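Local coordinates for protein adenosylmethionine-8-amino-7-oxononanoate aminotransferase (Methanocaldococcus jannaschii, PDB 6ZHK) that probably catalyses the pyridoxal-phosphate-dependent amino transfer from S-adenosylmethionine to 8-amino-7-oxononanoate that yields 7,8-diaminononanoate in biotin biosynthesis, at residues Lys143-Val151 / Met217-Glu226. Numbering follows the deposited sequence.
Sequences KGRTKFISV and MISLIEKHAE
The guanidinium of R145 has the start of the 3-10 segment 225-226 over one face, with E226 CA and A225 O on the same side, and Y137 makes a cation-pi contact with it. The imidazole of H224 has K223 CG over one face and L220 CG at its edge; Y183 stacks on this ring, and E227 takes its ND1. Both groups sit near one end of a beta-alpha-beta crossover in the large domain of this fold-type I aminotransferase. Helix 211-224 joins strand 183-185 to strand 228-234 and passes over strand 147-151, antiparallel to it at 179° with the axes 9.7 Å apart. R145 NH1 comes within 3.0 Å of A225 O, but at a poor angle; its hydrogen bond goes to V228 O, while NH2 forms salt bridges with D142 and D262. Replacing R145 by an alanine is likely to leave D142 and D262 without this cationic mate and V228 O without its donor, and to open a gap beside A225 O. I149 points toward the helix, CG1 opposite the carbonyl carbon (chi1 -72°). Its side chain crosses that of I221 at about a right angle, with I149 CD1 3.7 Å from I221 CG1. I149 CG2 meets L220 CD2 at 4.1 Å and M217 SD at 3.5 Å. The bent thioether brings M217 CE to the end of strand 147-151, 3.6 Å from V151 CG1 and 3.7 Å from S150 O.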
loop_
_atom_site.group_PDB
_atom_site.type_symbol
_atom_site.label_atom_id
_atom_site.label_comp_id
_atom_site.label_asym_id
_atom_site.label_seq_id
_atom_site.Cartn_x
_atom_site.Cartn_y
_atom_site.Cartn_z
ATOM N N LYS A 143 8.704 -4.234 28.832
ATOM C CA LYS A 143 10.086 -4.056 28.383
ATOM C C LYS A 143 10.555 -5.305 27.635
ATOM O O LYS A 143 10.300 -6.422 28.081
ATOM C CB LYS A 143 11.043 -3.776 29.560
ATOM C CG LYS A 143 10.585 -2.668 30.496
ATOM C CD LYS A 143 10.415 -1.337 29.776
ATOM C CE LYS A 143 9.812 -0.263 30.672
ATOM N NZ LYS A 143 9.459 1.014 29.987
ATOM N N GLY A 144 11.203 -5.098 26.486
ATOM C CA GLY A 144 11.849 -6.178 25.772
ATOM C C GLY A 144 10.912 -7.045 24.926
ATOM O O GLY A 144 11.321 -8.099 24.472
ATOM N N ARG A 145 9.701 -6.574 24.623
ATOM C CA ARG A 145 8.848 -7.371 23.733
ATOM C C ARG A 145 9.057 -6.959 22.272
ATOM O O ARG A 145 8.271 -6.157 21.737
ATOM C CB ARG A 145 7.369 -7.114 24.058
ATOM C CG ARG A 145 6.971 -7.434 25.488
ATOM C CD ARG A 145 6.057 -8.604 25.279
ATOM N NE ARG A 145 5.202 -8.598 26.413
ATOM C CZ ARG A 145 4.168 -9.383 26.592
ATOM N NH1 ARG A 145 3.748 -10.207 25.631
ATOM N NH2 ARG A 145 3.510 -9.224 27.721
ATOM N N THR A 146 10.111 -7.516 21.674
ATOM C CA THR A 146 10.657 -7.070 20.406
ATOM C C THR A 146 10.607 -8.187 19.368
ATOM O O THR A 146 10.871 -7.944 18.197
ATOM C CB THR A 146 12.097 -6.579 20.559
ATOM O OG1 THR A 146 12.852 -7.684 21.018
ATOM C CG2 THR A 146 12.243 -5.489 21.594
ATOM N N LYS A 147 10.170 -9.382 19.773
ATOM C CA LYS A 147 10.159 -10.518 18.878
ATOM C C LYS A 147 8.721 -10.929 18.607
ATOM O O LYS A 147 7.776 -10.362 19.153
ATOM C CB LYS A 147 11.022 -11.668 19.426
ATOM C CG LYS A 147 12.538 -11.388 19.366
ATOM C CD LYS A 147 13.399 -12.575 19.766
ATOM C CE LYS A 147 14.836 -12.505 19.284
ATOM N NZ LYS A 147 15.488 -11.231 19.689
ATOM N N PHE A 148 8.566 -11.837 17.654
ATOM C CA PHE A 148 7.237 -12.303 17.320
ATOM C C PHE A 148 7.300 -13.815 17.152
ATOM O O PHE A 148 8.381 -14.379 17.053
ATOM C CB PHE A 148 6.770 -11.669 16.019
ATOM C CG PHE A 148 7.634 -12.098 14.887
ATOM C CD1 PHE A 148 8.772 -11.380 14.558
ATOM C CD2 PHE A 148 7.350 -13.282 14.200
ATOM C CE1 PHE A 148 9.605 -11.838 13.564
ATOM C CE2 PHE A 148 8.173 -13.733 13.191
ATOM C CZ PHE A 148 9.310 -12.987 12.871
ATOM N N ILE A 149 6.132 -14.428 17.119
ATOM C CA ILE A 149 6.029 -15.827 16.772
ATOM C C ILE A 149 5.110 -15.951 15.564
ATOM O O ILE A 149 4.006 -15.372 15.512
ATOM C CB ILE A 149 5.390 -16.604 17.956
ATOM C CG1 ILE A 149 6.375 -16.722 19.122
ATOM C CG2 ILE A 149 5.031 -17.989 17.431
ATOM C CD1 ILE A 149 5.755 -17.260 20.421
ATOM N N SER A 150 5.536 -16.762 14.609
ATOM C CA SER A 150 4.690 -17.068 13.474
ATOM C C SER A 150 4.991 -18.521 13.056
ATOM O O SER A 150 5.448 -19.313 13.893
ATOM C CB SER A 150 4.999 -16.058 12.414
ATOM O OG SER A 150 4.129 -16.240 11.314
ATOM N N VAL A 151 4.705 -18.864 11.788
ATOM C CA VAL A 151 4.949 -20.215 11.273
ATOM C C VAL A 151 5.776 -20.185 10.012
ATOM O O VAL A 151 5.716 -19.250 9.225
ATOM C CB VAL A 151 3.651 -21.020 11.051
ATOM C CG1 VAL A 151 3.003 -21.365 12.382
ATOM C CG2 VAL A 151 2.666 -20.345 10.098
ATOM N N MET A 217 3.678 -25.214 19.119
ATOM C CA MET A 217 3.390 -23.784 19.039
ATOM C C MET A 217 3.055 -23.225 20.423
ATOM O O MET A 217 3.458 -22.122 20.812
ATOM C CB MET A 217 2.243 -23.515 18.055
ATOM C CG MET A 217 1.739 -22.087 18.136
ATOM S SD MET A 217 3.029 -20.892 17.638
ATOM C CE MET A 217 2.685 -20.716 15.882
ATOM N N ILE A 218 2.244 -23.966 21.186
ATOM C CA ILE A 218 1.861 -23.487 22.500
ATOM C C ILE A 218 3.115 -23.373 23.361
ATOM O O ILE A 218 3.279 -22.384 24.083
ATOM C CB ILE A 218 0.832 -24.447 23.137
ATOM C CG1 ILE A 218 -0.484 -24.369 22.351
ATOM C CG2 ILE A 218 0.673 -24.041 24.592
ATOM C CD1 ILE A 218 -1.589 -25.398 22.791
ATOM N N SER A 219 3.991 -24.380 23.270
ATOM C CA SER A 219 5.244 -24.411 24.014
ATOM C C SER A 219 6.094 -23.194 23.652
ATOM O O SER A 219 6.742 -22.637 24.534
ATOM C CB SER A 219 6.031 -25.704 23.736
ATOM O OG SER A 219 5.286 -26.796 24.279
ATOM N N LEU A 220 6.161 -22.850 22.375
ATOM C CA LEU A 220 6.944 -21.676 21.987
ATOM C C LEU A 220 6.325 -20.400 22.572
ATOM O O LEU A 220 7.056 -19.552 23.055
ATOM C CB LEU A 220 6.941 -21.645 20.474
ATOM C CG LEU A 220 8.106 -21.014 19.735
ATOM C CD1 LEU A 220 9.361 -21.870 19.878
ATOM C CD2 LEU A 220 7.716 -20.939 18.273
ATOM N N ILE A 221 4.977 -20.256 22.543
ATOM C CA ILE A 221 4.311 -19.118 23.161
ATOM C C ILE A 221 4.635 -19.049 24.655
ATOM O O ILE A 221 4.980 -17.989 25.188
ATOM C CB ILE A 221 2.786 -19.118 22.857
ATOM C CG1 ILE A 221 2.577 -18.943 21.350
ATOM C CG2 ILE A 221 2.067 -18.044 23.698
ATOM C CD1 ILE A 221 1.145 -19.254 20.862
ATOM N N GLU A 222 4.542 -20.196 25.338
ATOM C CA GLU A 222 4.830 -20.220 26.761
ATOM C C GLU A 222 6.292 -19.844 27.018
ATOM O O GLU A 222 6.581 -19.110 27.952
ATOM C CB GLU A 222 4.547 -21.617 27.320
ATOM C CG GLU A 222 3.075 -21.964 27.292
ATOM C CD GLU A 222 2.756 -23.410 27.606
ATOM O OE1 GLU A 222 3.636 -24.283 27.361
ATOM O OE2 GLU A 222 1.627 -23.655 28.067
ATOM N N LYS A 223 7.195 -20.348 26.220
ATOM C CA LYS A 223 8.611 -20.093 26.420
ATOM C C LYS A 223 8.976 -18.631 26.141
ATOM O O LYS A 223 9.717 -18.068 26.931
ATOM C CB LYS A 223 9.485 -20.981 25.524
ATOM C CG LYS A 223 10.991 -20.816 25.715
ATOM C CD LYS A 223 11.706 -21.735 24.761
ATOM C CE LYS A 223 13.180 -21.972 25.031
ATOM N NZ LYS A 223 13.664 -23.004 24.081
ATOM N N HIS A 224 8.409 -18.004 25.097
ATOM C CA HIS A 224 8.926 -16.705 24.665
ATOM C C HIS A 224 7.960 -15.547 24.941
ATOM O O HIS A 224 8.242 -14.434 24.532
ATOM C CB HIS A 224 9.271 -16.761 23.182
ATOM C CG HIS A 224 10.364 -17.746 22.917
ATOM N ND1 HIS A 224 11.656 -17.530 23.402
ATOM C CD2 HIS A 224 10.380 -18.907 22.230
ATOM C CE1 HIS A 224 12.427 -18.531 23.024
ATOM N NE2 HIS A 224 11.675 -19.390 22.282
ATOM N N ALA A 225 6.837 -15.810 25.624
ATOM C CA ALA A 225 5.769 -14.871 25.911
ATOM C C ALA A 225 6.255 -13.466 26.305
ATOM O O ALA A 225 5.750 -12.479 25.754
ATOM C CB ALA A 225 4.835 -15.476 26.958
ATOM N N GLU A 226 7.228 -13.377 27.241
ATOM C CA GLU A 226 7.535 -12.072 27.814
ATOM C C GLU A 226 8.495 -11.331 26.874
ATOM O O GLU A 226 8.834 -10.195 27.139
ATOM C CB GLU A 226 8.123 -12.193 29.232
ATOM C CG GLU A 226 7.066 -12.722 30.224
ATOM C CD GLU A 226 7.441 -12.859 31.698
ATOM O OE1 GLU A 226 8.165 -12.013 32.226
ATOM O OE2 GLU A 226 7.008 -13.837 32.328
#